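Local coordinates for protein Rho guanyl nucleotide exchange factor (Rom2), putative (Aspergillus fumigatus Af293, PDB 5O51) that probably acts as a guanine-nucleotide exchange factor for Rho-type GTPases, this chain being its C-terminal CNH domain, a seven-bladed beta-propeller, at residues N7-L11 / L318-E322; G193-F198 / E226-H232; W266-N271 / A282-F287. All coordinates share one frame; numbering follows the deposited sequence.

In the fold
All three contacts belong to one seven-bladed propeller and all are partly buried, but they join different parts of it. Interaction 1 lies within a blade built from both chain ends and spans two strands that flank a third; its chemistry is mostly that of one lysine, two tyrosine hydroxyls and a water. Interaction 2 joins two successive blades, pairing weak bonds at a hairpin turn with a buried proline-on-phenylalanine contact. Interaction 3 fastens an interblade linker, through two backbone N-H donors, one to a carboxylate and one to a carbonyl; buried Trp266, Pro270, Ala282 and Phe283 lie beside exposed linker residues. It touches both others, whereas interactions 1 and 2 stay about 13 Å apart at their nearest atoms.

Interaction 1 (N7-L11 / L318-E322); sequences NKTVL and LYAYE
The strands that carry Lys8 and Tyr321 approach to 9.2 Å between the axes of their segments 8-11 and 318-322, with their directions 71° apart, a spacing that matches strands two places apart in a sheet. This is the Velcro closure of a beta-propeller: strand 8-12, from the start of the chain, pairs with strand 327-333, whose other edge pairs with strand 317-323, so the two chain ends complete a single blade. The contact is therefore one of side chains reaching over the middle strand, where Tyr319 packs on Ala331 and Leu333, Tyr321 on Val329 and Lys8 on Leu333.

Lys8 has CG anti to the backbone N (chi1 -179°), and its chain stays extended beyond that, carrying the methylenes past the Tyr319 hydroxyl and the amine on to Tyr321. It meets Tyr321 from the opposite direction, and Lys8 NZ donates a hydrogen bond of 3.1 Å to Tyr321 OH; the amine stands obliquely to that ring. Tyr319 crosses the lysine chain at about a right angle, so that its hydroxyl lies against the methylenes, Tyr319 OH being 3.5 Å from Lys8 CE. One water closes the group. It lies in the plane of the Tyr319 ring, 3.2 Å from Tyr319 OH, and above one face of the Tyr321 ring towards its rim, while Lys8 NZ gives it a weak bond of 3.4 Å. The amine thus has a phenol oxygen and a water as acceptors. Val10 adds a looser touch, its CG2 methyl 4.1 Å from Tyr321 OH.

At the other end of the contact the chemistry turns wholly apolar: Leu11 and Leu318 cross at about a right angle and meet through one methyl each, Leu11 CD1 lying 3.6 Å from Leu318 CD2.

Interaction 2 (G193-F198 / E226-H232); sequences GCARGF and ENVKPIH
Phe198 is turned onto Pro230 by a chi1 of -76°, which sets CG beside the backbone N and brings one face of the ring over the proline. The evidence for a CH-pi contact is direct: Pro230 CB sits 3.4 Å from the centroid of the Phe198 ring and 12° off its normal, almost over the centre. The backbone passes on around the ring, with His232 N near the ring plane, at the edge, 4.0 Å from Phe198 CZ.

Facing the proline's other atoms is a tight beta hairpin, closed by a type I turn from Cys194 to Gly197 in which Gly197 N bonds to Cys194 O at 3.0 Å. Gly197 has a positive phi; at its backbone angles a CB would press on the carbonyl O of Arg196, which glycine avoids. Pro230 CD packs 3.4 Å from Cys194 O. Ala195, in the turn, presents its carbonyl to the incoming chain: Val228 N reaches Ala195 O at 3.3 Å (161° at the hydrogen) and Asn227 ND2 reaches Ala195 O at 3.4 Å, so one carbonyl oxygen takes two long, weak bonds. In return Ala195 CA makes a CA-H...O contact of 3.6 Å to Val228 O.

In the propeller this joins the hairpin of strands 189-194 and 197-202 to the start of strand 230-236, the first strand of the next blade, reached after helix 220-224. Pro230 also lies on Ser181 of strand 180-186 and on Tyr244 of strand 239-244, whose ring meets Phe198, while Ile231 and His232 form a classic bulge opposite Asn243 and touch Phe273 of strand 272-276.

Interaction 3 (W266-N271 / A282-F287); sequences WEGNPN and AFEPNF
Backbone N-H groups of Asn269 and Asn271 supply the hydrogen bonds across this contact. Asn269 N donates to Glu284 OE2 at 2.9 Å, with 162° at the hydrogen, OE2 accepting with the lone pair that points away from the other carboxylate oxygen. Glu284 OE1 uses its equivalent lone pair for Asn286 N at 3.0 Å, so the carboxylate is held from both oxygens and its rotation is fixed. Glu284 can serve both because its CG lies anti to the backbone N (chi1 -170°) and its chain then bends at chi2. Farther along, Asn271 N meets Phe283 O at 3.0 Å, nearly in line with the carbonyl bond.

These bonds fasten a linker of the beta-propeller: residues 266-271 run from strand 264-265, at the edge of one blade, to strand 272-276, which opens the next, and fold against the end of strand 279-284 and the turn that leads to strand 287-292.

The apolar contacts centre on Ala282. Its CB makes a CH-pi contact over one face of Trp266, 3.6 Å from the centroid of the six-membered ring and 18° off the normal, and Pro270 CB lies 3.8 Å from the same Ala282 CB. Trp266 NE1 is hydrogen-bonded to Ser248 OG. A separate van der Waals contact sets the Phe287 ring edge against the backbone at Glu267 and Gly268, Phe287 CZ lying 3.5 Å from Gly268 N.

Interaction 1 (N7-L11 / L318-E322)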
ATOM      1  N   ASN A   7       2.924  20.510  -6.994  1.00 74.35           N
ATOM      2  CA  ASN A   7       3.372  20.139  -8.308  1.00 72.90           C
ATOM      3  C   ASN A   7       3.217  18.662  -8.653  1.00 55.73           C
ATOM      4  O   ASN A   7       3.512  17.762  -7.856  1.00 48.08           O
ATOM      5  CB  ASN A   7       4.810  20.657  -8.557  1.00 72.54           C
ATOM      6  CG  ASN A   7       4.867  21.651  -9.698  1.00 81.27           C
ATOM      7  OD1 ASN A   7       4.735  22.853  -9.498  1.00 85.64           O
ATOM      8  ND2 ASN A   7       4.994  21.146 -10.911  1.00 83.22           N
ATOM      9  N   LYS A   8       2.731  18.485  -9.864  1.00 53.74           N
ATOM     10  CA  LYS A   8       2.672  17.211 -10.549  1.00 52.97           C
ATOM     11  C   LYS A   8       3.799  17.189 -11.577  1.00 51.16           C
ATOM     12  O   LYS A   8       3.894  18.106 -12.396  1.00 48.70           O
ATOM     13  CB  LYS A   8       1.338  17.092 -11.293  1.00 41.59           C
ATOM     14  CG  LYS A   8       1.135  15.766 -12.045  1.00 40.73           C
ATOM     15  CD  LYS A   8       0.011  15.941 -13.088  1.00 43.04           C
ATOM     16  CE  LYS A   8       0.073  14.859 -14.159  1.00 44.47           C
ATOM     17  NZ  LYS A   8      -1.257  14.739 -14.805  1.00 43.45           N
ATOM     18  N   THR A   9       4.623  16.143 -11.564  1.00 43.12           N
ATOM     19  CA  THR A   9       5.572  15.904 -12.690  1.00 43.17           C
ATOM     20  C   THR A   9       5.360  14.517 -13.350  1.00 40.22           C
ATOM     21  O   THR A   9       5.302  13.504 -12.640  1.00 44.42           O
ATOM     22  CB  THR A   9       7.033  16.043 -12.205  1.00 48.85           C
ATOM     23  OG1 THR A   9       7.198  17.305 -11.558  1.00 55.15           O
ATOM     24  CG2 THR A   9       8.011  16.001 -13.365  1.00 54.02           C
ATOM     25  N   VAL A  10       5.253  14.486 -14.678  1.00 37.46           N
ATOM     26  CA  VAL A  10       5.289  13.231 -15.437  1.00 41.76           C
ATOM     27  C   VAL A  10       6.685  12.585 -15.438  1.00 41.22           C
ATOM     28  O   VAL A  10       7.604  13.174 -15.976  1.00 45.67           O
ATOM     29  CB  VAL A  10       4.844  13.445 -16.883  1.00 39.85           C
ATOM     30  CG1 VAL A  10       4.970  12.126 -17.664  1.00 41.85           C
ATOM     31  CG2 VAL A  10       3.421  13.960 -16.896  1.00 44.74           C
ATOM     32  N   LEU A  11       6.833  11.401 -14.831  1.00 39.88           N
ATOM     33  CA  LEU A  11       8.096  10.653 -14.860  1.00 45.90           C
ATOM     34  C   LEU A  11       8.285   9.776 -16.107  1.00 45.09           C
ATOM     35  O   LEU A  11       9.379   9.751 -16.638  1.00 49.18           O
ATOM     36  CB  LEU A  11       8.301   9.794 -13.608  1.00 41.39           C
ATOM     37  CG  LEU A  11       8.091  10.509 -12.265  1.00 45.18           C
ATOM     38  CD1 LEU A  11       8.426   9.579 -11.134  1.00 47.17           C
ATOM     39  CD2 LEU A  11       8.937  11.779 -12.169  1.00 50.34           C
ATOM     40  N   LEU A 318       3.885   8.705  -5.736  1.00 33.84           N
ATOM     41  CA  LEU A 318       3.900   8.202  -7.106  1.00 31.63           C
ATOM     42  C   LEU A 318       2.557   7.503  -7.438  1.00 29.65           C
ATOM     43  O   LEU A 318       2.005   6.718  -6.608  1.00 28.37           O
ATOM     44  CB  LEU A 318       5.098   7.251  -7.273  1.00 34.43           C
ATOM     45  CG  LEU A 318       6.480   7.834  -6.961  1.00 35.54           C
ATOM     46  CD1 LEU A 318       7.575   6.816  -6.977  1.00 41.04           C
ATOM     47  CD2 LEU A 318       6.745   8.894  -8.023  1.00 43.17           C
ATOM     48  N   TYR A 319       2.046   7.772  -8.644  1.00 30.13           N
ATOM     49  CA  TYR A 319       0.782   7.202  -9.079  1.00 28.48           C
ATOM     50  C   TYR A 319       0.780   7.018 -10.584  1.00 31.73           C
ATOM     51  O   TYR A 319       1.643   7.543 -11.232  1.00 30.14           O
ATOM     52  CB  TYR A 319      -0.419   8.056  -8.582  1.00 30.28           C
ATOM     53  CG  TYR A 319      -0.634   9.353  -9.325  1.00 31.05           C
ATOM     54  CD1 TYR A 319       0.184  10.440  -9.112  1.00 35.54           C
ATOM     55  CD2 TYR A 319      -1.636   9.478 -10.294  1.00 33.60           C
ATOM     56  CE1 TYR A 319       0.025  11.633  -9.828  1.00 32.62           C
ATOM     57  CE2 TYR A 319      -1.831  10.669 -10.995  1.00 29.21           C
ATOM     58  CZ  TYR A 319      -0.996  11.761 -10.728  1.00 34.95           C
ATOM     59  OH  TYR A 319      -1.153  12.990 -11.412  1.00 34.16           O
ATOM     60  N   ALA A 320      -0.114   6.141 -11.088  1.00 32.97           N
ATOM     61  CA  ALA A 320      -0.321   5.918 -12.516  1.00 32.93           C
ATOM     62  C   ALA A 320      -1.736   6.215 -12.992  1.00 31.76           C
ATOM     63  O   ALA A 320      -2.680   6.075 -12.226  1.00 35.00           O
ATOM     64  CB  ALA A 320       0.057   4.465 -12.880  1.00 32.89           C
ATOM     65  N   TYR A 321      -1.864   6.563 -14.259  1.00 33.28           N
ATOM     66  CA  TYR A 321      -3.160   6.797 -14.900  1.00 38.30           C
ATOM     67  C   TYR A 321      -3.085   6.485 -16.406  1.00 37.01           C
ATOM     68  O   TYR A 321      -1.995   6.569 -17.012  1.00 33.63           O
ATOM     69  CB  TYR A 321      -3.655   8.230 -14.607  1.00 32.95           C
ATOM     70  CG  TYR A 321      -2.795   9.345 -15.207  1.00 34.14           C
ATOM     71  CD1 TYR A 321      -1.789   9.903 -14.475  1.00 33.15           C
ATOM     72  CD2 TYR A 321      -3.025   9.861 -16.478  1.00 36.83           C
ATOM     73  CE1 TYR A 321      -1.005  10.900 -14.969  1.00 39.23           C
ATOM     74  CE2 TYR A 321      -2.209  10.864 -17.007  1.00 38.83           C
ATOM     75  CZ  TYR A 321      -1.195  11.358 -16.230  1.00 40.22           C
ATOM     76  OH  TYR A 321      -0.338  12.371 -16.617  1.00 45.58           O
ATOM     77  N   GLU A 322      -4.227   6.126 -17.007  1.00 38.96           N
ATOM     78  CA  GLU A 322      -4.343   5.911 -18.482  1.00 41.93           C
ATOM     79  C   GLU A 322      -4.567   7.237 -19.170  1.00 44.40           C
ATOM     80  O   GLU A 322      -5.370   8.040 -18.733  1.00 43.66           O
ATOM     81  CB  GLU A 322      -5.576   5.104 -18.878  1.00 44.53           C
ATOM     82  CG  GLU A 322      -5.627   3.711 -18.378  1.00 56.88           C
ATOM     83  CD  GLU A 322      -6.855   2.904 -18.826  1.00 59.11           C
ATOM     84  OE1 GLU A 322      -7.712   3.430 -19.618  1.00 58.16           O
ATOM     85  OE2 GLU A 322      -6.939   1.733 -18.338  1.00 56.51           O
TER
HETATM   86  O   HOH W   1      -3.829  13.359 -13.054  1.00 54.31           O

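Interaction 2 (G193-F198 / E226-H232)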
ATOM      1  N   GLY A 193      -7.998  -4.401   8.578  1.00 57.93           N
ATOM      2  CA  GLY A 193      -9.145  -3.719   7.976  1.00 54.03           C
ATOM      3  C   GLY A 193      -9.982  -4.807   7.336  1.00 53.25           C
ATOM      4  O   GLY A 193      -9.549  -5.417   6.380  1.00 54.31           O
ATOM      5  N   CYS A 194     -11.131  -5.114   7.929  1.00 54.97           N
ATOM      6  CA  CYS A 194     -11.953  -6.246   7.510  1.00 55.52           C
ATOM      7  C   CYS A 194     -13.346  -5.687   7.404  1.00 47.85           C
ATOM      8  O   CYS A 194     -13.580  -4.584   7.846  1.00 50.51           O
ATOM      9  CB  CYS A 194     -11.865  -7.386   8.552  1.00 62.11           C
ATOM     10  SG  CYS A 194     -12.903  -7.089  10.010  1.00 73.84           S
ATOM     11  N   ALA A 195     -14.287  -6.441   6.865  1.00 57.17           N
ATOM     12  CA  ALA A 195     -15.645  -5.902   6.603  1.00 49.31           C
ATOM     13  C   ALA A 195     -16.440  -5.346   7.807  1.00 57.29           C
ATOM     14  O   ALA A 195     -17.400  -4.610   7.630  1.00 62.62           O
ATOM     15  CB  ALA A 195     -16.440  -6.980   5.904  1.00 49.23           C
ATOM     16  N   ARG A 196     -16.089  -5.730   9.026  1.00 66.43           N
ATOM     17  CA  ARG A 196     -16.798  -5.247  10.227  1.00 71.56           C
ATOM     18  C   ARG A 196     -16.137  -4.017  10.840  1.00 71.89           C
ATOM     19  O   ARG A 196     -16.724  -3.349  11.721  1.00 62.50           O
ATOM     20  CB  ARG A 196     -16.854  -6.349  11.289  1.00 87.18           C
ATOM     21  CG  ARG A 196     -17.903  -7.437  11.027  1.00 94.11           C
ATOM     22  CD  ARG A 196     -18.049  -8.357  12.236  1.00 98.36           C
ATOM     23  NE  ARG A 196     -16.748  -8.614  12.887  1.00104.85           N
ATOM     24  CZ  ARG A 196     -15.987  -9.712  12.767  1.00102.96           C
ATOM     25  NH1 ARG A 196     -16.350 -10.760  12.022  1.00100.42           N
ATOM     26  NH2 ARG A 196     -14.830  -9.770  13.431  1.00103.52           N
ATOM     27  N   GLY A 197     -14.910  -3.749  10.399  1.00 58.61           N
ATOM     28  CA  GLY A 197     -14.136  -2.582  10.805  1.00 52.92           C
ATOM     29  C   GLY A 197     -12.673  -2.927  11.019  1.00 52.71           C
ATOM     30  O   GLY A 197     -12.176  -4.041  10.729  1.00 50.87           O
ATOM     31  N   PHE A 198     -11.972  -1.966  11.565  1.00 46.37           N
ATOM     32  CA  PHE A 198     -10.641  -2.200  12.065  1.00 53.20           C
ATOM     33  C   PHE A 198     -10.661  -3.100  13.339  1.00 61.88           C
ATOM     34  O   PHE A 198     -11.226  -2.710  14.357  1.00 63.03           O
ATOM     35  CB  PHE A 198     -10.013  -0.836  12.345  1.00 50.71           C
ATOM     36  CG  PHE A 198      -9.542  -0.073  11.097  1.00 49.05           C
ATOM     37  CD1 PHE A 198      -8.576  -0.612  10.241  1.00 48.32           C
ATOM     38  CD2 PHE A 198     -10.008   1.224  10.836  1.00 47.71           C
ATOM     39  CE1 PHE A 198      -8.130   0.121   9.151  1.00 50.67           C
ATOM     40  CE2 PHE A 198      -9.538   1.975   9.749  1.00 47.96           C
ATOM     41  CZ  PHE A 198      -8.602   1.414   8.910  1.00 49.00           C
ATOM     42  N   GLU A 226     -22.928  -1.269   7.987  1.00 83.72           N
ATOM     43  CA  GLU A 226     -22.344  -2.601   7.672  1.00 92.04           C
ATOM     44  C   GLU A 226     -22.724  -3.139   6.289  1.00 94.31           C
ATOM     45  O   GLU A 226     -23.889  -3.488   6.104  1.00 95.04           O
ATOM     46  CB  GLU A 226     -22.660  -3.646   8.767  1.00 97.72           C
ATOM     47  CG  GLU A 226     -21.463  -4.080   9.619  1.00 96.85           C
ATOM     48  CD  GLU A 226     -20.626  -2.916  10.143  1.00100.27           C
ATOM     49  OE1 GLU A 226     -21.152  -1.788  10.298  1.00111.73           O
ATOM     50  OE2 GLU A 226     -19.426  -3.129  10.396  1.00 99.75           O
ATOM     51  N   ASN A 227     -21.789  -3.242   5.322  1.00 93.46           N
ATOM     52  CA  ASN A 227     -20.311  -3.310   5.511  1.00 88.83           C
ATOM     53  C   ASN A 227     -19.492  -2.055   5.247  1.00 68.93           C
ATOM     54  O   ASN A 227     -19.989  -1.067   4.730  1.00 72.94           O
ATOM     55  CB  ASN A 227     -19.766  -4.419   4.610  1.00 96.75           C
ATOM     56  CG  ASN A 227     -20.295  -5.771   5.002  1.00104.87           C
ATOM     57  OD1 ASN A 227     -20.863  -6.485   4.185  1.00108.07           O
ATOM     58  ND2 ASN A 227     -20.141  -6.116   6.279  1.00114.66           N
ATOM     59  N   VAL A 228     -18.214  -2.137   5.590  1.00 65.52           N
ATOM     60  CA  VAL A 228     -17.269  -1.048   5.374  1.00 58.56           C
ATOM     61  C   VAL A 228     -15.962  -1.555   4.790  1.00 57.40           C
ATOM     62  O   VAL A 228     -15.599  -2.774   4.832  1.00 52.08           O
ATOM     63  CB  VAL A 228     -16.989  -0.248   6.687  1.00 60.84           C
ATOM     64  CG1 VAL A 228     -18.228   0.484   7.158  1.00 63.73           C
ATOM     65  CG2 VAL A 228     -16.477  -1.139   7.802  1.00 59.51           C
ATOM     66  N   LYS A 229     -15.209  -0.604   4.253  1.00 57.06           N
ATOM     67  CA  LYS A 229     -13.890  -0.950   3.781  1.00 51.86           C
ATOM     68  C   LYS A 229     -12.930  -0.020   4.474  1.00 45.43           C
ATOM     69  O   LYS A 229     -12.825   1.147   4.074  1.00 44.31           O
ATOM     70  CB  LYS A 229     -13.786  -0.840   2.289  1.00 54.34           C
ATOM     71  CG  LYS A 229     -14.876  -1.519   1.497  1.00 61.74           C
ATOM     72  CD  LYS A 229     -14.473  -1.550   0.021  1.00 66.74           C
ATOM     73  CE  LYS A 229     -15.637  -1.913  -0.881  1.00 74.65           C
ATOM     74  NZ  LYS A 229     -16.121  -3.290  -0.578  1.00 81.82           N
ATOM     75  N   PRO A 230     -12.277  -0.513   5.542  1.00 45.13           N
ATOM     76  CA  PRO A 230     -11.239   0.233   6.203  1.00 41.52           C
ATOM     77  C   PRO A 230      -9.967   0.060   5.392  1.00 45.85           C
ATOM     78  O   PRO A 230      -9.547  -1.072   5.121  1.00 48.39           O
ATOM     79  CB  PRO A 230     -11.087  -0.463   7.561  1.00 40.68           C
ATOM     80  CG  PRO A 230     -12.186  -1.484   7.611  1.00 44.92           C
ATOM     81  CD  PRO A 230     -12.464  -1.823   6.205  1.00 44.96           C
ATOM     82  N   ILE A 231      -9.357   1.178   5.034  1.00 39.21           N
ATOM     83  CA  ILE A 231      -8.258   1.175   4.068  1.00 39.10           C
ATOM     84  C   ILE A 231      -6.949   1.595   4.716  1.00 35.76           C
ATOM     85  O   ILE A 231      -5.945   1.005   4.431  1.00 38.07           O
ATOM     86  CB  ILE A 231      -8.574   2.127   2.916  1.00 33.09           C
ATOM     87  CG1 ILE A 231      -9.937   1.802   2.254  1.00 38.26           C
ATOM     88  CG2 ILE A 231      -7.413   2.189   1.973  1.00 33.54           C
ATOM     89  CD1 ILE A 231     -10.071   0.427   1.664  1.00 40.92           C
ATOM     90  N   HIS A 232      -6.940   2.642   5.530  1.00 34.20           N
ATOM     91  CA  HIS A 232      -5.655   3.219   5.930  1.00 38.59           C
ATOM     92  C   HIS A 232      -5.765   3.934   7.264  1.00 40.41           C
ATOM     93  O   HIS A 232      -6.760   4.658   7.513  1.00 38.58           O
ATOM     94  CB  HIS A 232      -5.135   4.180   4.835  1.00 35.64           C
ATOM     95  CG  HIS A 232      -3.880   4.905   5.183  1.00 41.75           C
ATOM     96  ND1 HIS A 232      -2.650   4.279   5.226  1.00 50.41           N
ATOM     97  CD2 HIS A 232      -3.655   6.201   5.517  1.00 44.95           C
ATOM     98  CE1 HIS A 232      -1.725   5.155   5.572  1.00 47.92           C
ATOM     99  NE2 HIS A 232      -2.308   6.327   5.761  1.00 49.46           N
TER

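Interaction 3 (W266-N271 / A282-F287)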
ATOM      1  N   TRP A 266     -16.263  10.957   1.524  1.00 35.34           N
ATOM      2  CA  TRP A 266     -15.600  11.030   0.173  1.00 30.96           C
ATOM      3  C   TRP A 266     -16.641  11.015  -0.944  1.00 34.95           C
ATOM      4  O   TRP A 266     -17.681  10.318  -0.855  1.00 35.19           O
ATOM      5  CB  TRP A 266     -14.547   9.886   0.059  1.00 29.78           C
ATOM      6  CG  TRP A 266     -13.449  10.018   1.107  1.00 30.26           C
ATOM      7  CD1 TRP A 266     -13.309   9.282   2.207  1.00 33.80           C
ATOM      8  CD2 TRP A 266     -12.425  11.017   1.159  1.00 27.95           C
ATOM      9  NE1 TRP A 266     -12.244   9.733   2.972  1.00 30.26           N
ATOM     10  CE2 TRP A 266     -11.690  10.807   2.342  1.00 29.06           C
ATOM     11  CE3 TRP A 266     -12.052  12.088   0.299  1.00 31.53           C
ATOM     12  CZ2 TRP A 266     -10.583  11.597   2.709  1.00 30.47           C
ATOM     13  CZ3 TRP A 266     -10.927  12.876   0.639  1.00 32.49           C
ATOM     14  CH2 TRP A 266     -10.202  12.628   1.854  1.00 29.46           C
ATOM     15  N   GLU A 267     -16.395  11.807  -1.982  1.00 31.76           N
ATOM     16  CA  GLU A 267     -17.253  11.786  -3.186  1.00 34.14           C
ATOM     17  C   GLU A 267     -17.287  10.509  -3.908  1.00 35.84           C
ATOM     18  O   GLU A 267     -18.342  10.148  -4.366  1.00 37.05           O
ATOM     19  CB  GLU A 267     -16.965  12.954  -4.140  1.00 34.89           C
ATOM     20  CG  GLU A 267     -17.137  14.316  -3.412  1.00 37.24           C
ATOM     21  CD  GLU A 267     -17.129  15.495  -4.360  1.00 41.57           C
ATOM     22  OE1 GLU A 267     -17.203  15.307  -5.605  1.00 41.11           O
ATOM     23  OE2 GLU A 267     -17.098  16.609  -3.856  1.00 41.37           O
ATOM     24  N   GLY A 268     -16.170   9.786  -3.979  1.00 34.63           N
ATOM     25  CA  GLY A 268     -16.108   8.489  -4.698  1.00 36.65           C
ATOM     26  C   GLY A 268     -16.001   7.297  -3.756  1.00 34.95           C
ATOM     27  O   GLY A 268     -16.469   7.349  -2.629  1.00 35.85           O
ATOM     28  N   ASN A 269     -15.389   6.231  -4.246  1.00 36.45           N
ATOM     29  CA  ASN A 269     -15.074   5.017  -3.463  1.00 35.58           C
ATOM     30  C   ASN A 269     -13.564   4.783  -3.426  1.00 35.69           C
ATOM     31  O   ASN A 269     -13.042   3.927  -4.102  1.00 34.76           O
ATOM     32  CB  ASN A 269     -15.879   3.821  -4.010  1.00 37.77           C
ATOM     33  CG  ASN A 269     -17.406   4.015  -3.749  1.00 42.92           C
ATOM     34  OD1 ASN A 269     -17.849   3.957  -2.607  1.00 46.07           O
ATOM     35  ND2 ASN A 269     -18.141   4.420  -4.759  1.00 44.94           N
ATOM     36  N   PRO A 270     -12.839   5.609  -2.654  1.00 36.66           N
ATOM     37  CA  PRO A 270     -11.354   5.534  -2.708  1.00 33.45           C
ATOM     38  C   PRO A 270     -10.829   4.172  -2.244  1.00 37.48           C
ATOM     39  O   PRO A 270     -11.403   3.558  -1.346  1.00 34.44           O
ATOM     40  CB  PRO A 270     -10.886   6.697  -1.804  1.00 36.83           C
ATOM     41  CG  PRO A 270     -12.152   7.150  -0.999  1.00 35.09           C
ATOM     42  CD  PRO A 270     -13.315   6.771  -1.890  1.00 36.45           C
ATOM     43  N   ASN A 271      -9.779   3.697  -2.904  1.00 33.37           N
ATOM     44  CA  ASN A 271      -9.133   2.423  -2.546  1.00 32.09           C
ATOM     45  C   ASN A 271      -7.715   2.700  -1.971  1.00 32.15           C
ATOM     46  O   ASN A 271      -7.003   1.766  -1.654  1.00 33.62           O
ATOM     47  CB  ASN A 271      -9.087   1.447  -3.768  1.00 32.31           C
ATOM     48  CG  ASN A 271      -8.425   2.063  -5.001  1.00 37.11           C
ATOM     49  OD1 ASN A 271      -7.429   2.773  -4.883  1.00 37.24           O
ATOM     50  ND2 ASN A 271      -8.951   1.786  -6.179  1.00 38.31           N
ATOM     51  N   ALA A 282      -7.295  11.282  -1.390  1.00 32.41           N
ATOM     52  CA  ALA A 282      -8.024  10.002  -1.577  1.00 28.41           C
ATOM     53  C   ALA A 282      -7.980   9.587  -3.032  1.00 31.86           C
ATOM     54  O   ALA A 282      -8.470  10.329  -3.873  1.00 30.33           O
ATOM     55  CB  ALA A 282      -9.468  10.192  -1.136  1.00 31.50           C
ATOM     56  N   PHE A 283      -7.408   8.403  -3.371  1.00 30.02           N
ATOM     57  CA  PHE A 283      -7.361   7.967  -4.792  1.00 29.76           C
ATOM     58  C   PHE A 283      -8.510   6.999  -5.061  1.00 29.11           C
ATOM     59  O   PHE A 283      -8.621   6.004  -4.341  1.00 33.05           O
ATOM     60  CB  PHE A 283      -5.998   7.229  -5.036  1.00 29.61           C
ATOM     61  CG  PHE A 283      -4.809   8.140  -4.941  1.00 31.54           C
ATOM     62  CD1 PHE A 283      -4.351   8.604  -3.723  1.00 33.76           C
ATOM     63  CD2 PHE A 283      -4.177   8.567  -6.055  1.00 33.43           C
ATOM     64  CE1 PHE A 283      -3.286   9.514  -3.668  1.00 36.42           C
ATOM     65  CE2 PHE A 283      -3.086   9.431  -6.010  1.00 34.61           C
ATOM     66  CZ  PHE A 283      -2.655   9.908  -4.820  1.00 35.07           C
ATOM     67  N   GLU A 284      -9.300   7.254  -6.109  1.00 29.35           N
ATOM     68  CA  GLU A 284     -10.387   6.386  -6.574  1.00 32.97           C
ATOM     69  C   GLU A 284     -10.112   6.170  -8.065  1.00 31.81           C
ATOM     70  O   GLU A 284      -9.402   6.959  -8.667  1.00 29.78           O
ATOM     71  CB  GLU A 284     -11.727   7.159  -6.423  1.00 34.49           C
ATOM     72  CG  GLU A 284     -12.877   6.321  -6.628  1.00 53.96           C
ATOM     73  CD  GLU A 284     -13.916   6.765  -7.622  1.00 42.11           C
ATOM     74  OE1 GLU A 284     -13.769   6.973  -8.858  1.00 38.53           O
ATOM     75  OE2 GLU A 284     -14.971   6.741  -7.065  1.00 45.52           O
ATOM     76  N   PRO A 285     -10.719   5.144  -8.714  1.00 38.02           N
ATOM     77  CA  PRO A 285     -10.327   4.925 -10.119  1.00 38.69           C
ATOM     78  C   PRO A 285     -10.510   6.105 -11.076  1.00 35.41           C
ATOM     79  O   PRO A 285      -9.707   6.257 -12.013  1.00 37.73           O
ATOM     80  CB  PRO A 285     -11.184   3.702 -10.517  1.00 36.35           C
ATOM     81  CG  PRO A 285     -11.178   2.902  -9.257  1.00 39.69           C
ATOM     82  CD  PRO A 285     -11.482   3.982  -8.220  1.00 41.81           C
ATOM     83  N   ASN A 286     -11.502   6.963 -10.843  1.00 31.66           N
ATOM     84  CA  ASN A 286     -11.800   8.058 -11.787  1.00 31.30           C
ATOM     85  C   ASN A 286     -11.396   9.404 -11.276  1.00 31.33           C
ATOM     86  O   ASN A 286     -11.447  10.379 -12.014  1.00 32.13           O
ATOM     87  CB  ASN A 286     -13.292   8.108 -12.179  1.00 36.78           C
ATOM     88  CG  ASN A 286     -13.745   6.881 -12.923  1.00 39.53           C
ATOM     89  OD1 ASN A 286     -14.719   6.222 -12.543  1.00 48.02           O
ATOM     90  ND2 ASN A 286     -13.048   6.545 -13.953  1.00 39.44           N
ATOM     91  N   PHE A 287     -10.889   9.497 -10.063  1.00 30.93           N
ATOM     92  CA  PHE A 287     -10.380  10.816  -9.609  1.00 31.11           C
ATOM     93  C   PHE A 287      -9.635  10.795  -8.311  1.00 27.88           C
ATOM     94  O   PHE A 287      -9.851   9.969  -7.440  1.00 30.00           O
ATOM     95  CB  PHE A 287     -11.539  11.889  -9.502  1.00 35.34           C
ATOM     96  CG  PHE A 287     -12.696  11.494  -8.613  1.00 32.27           C
ATOM     97  CD1 PHE A 287     -13.817  10.891  -9.146  1.00 37.04           C
ATOM     98  CD2 PHE A 287     -12.731  11.875  -7.287  1.00 35.08           C
ATOM     99  CE1 PHE A 287     -14.912  10.584  -8.354  1.00 37.77           C
ATOM    100  CE2 PHE A 287     -13.812  11.553  -6.494  1.00 33.15           C
ATOM    101  CZ  PHE A 287     -14.868  10.860  -7.008  1.00 33.25           C
TER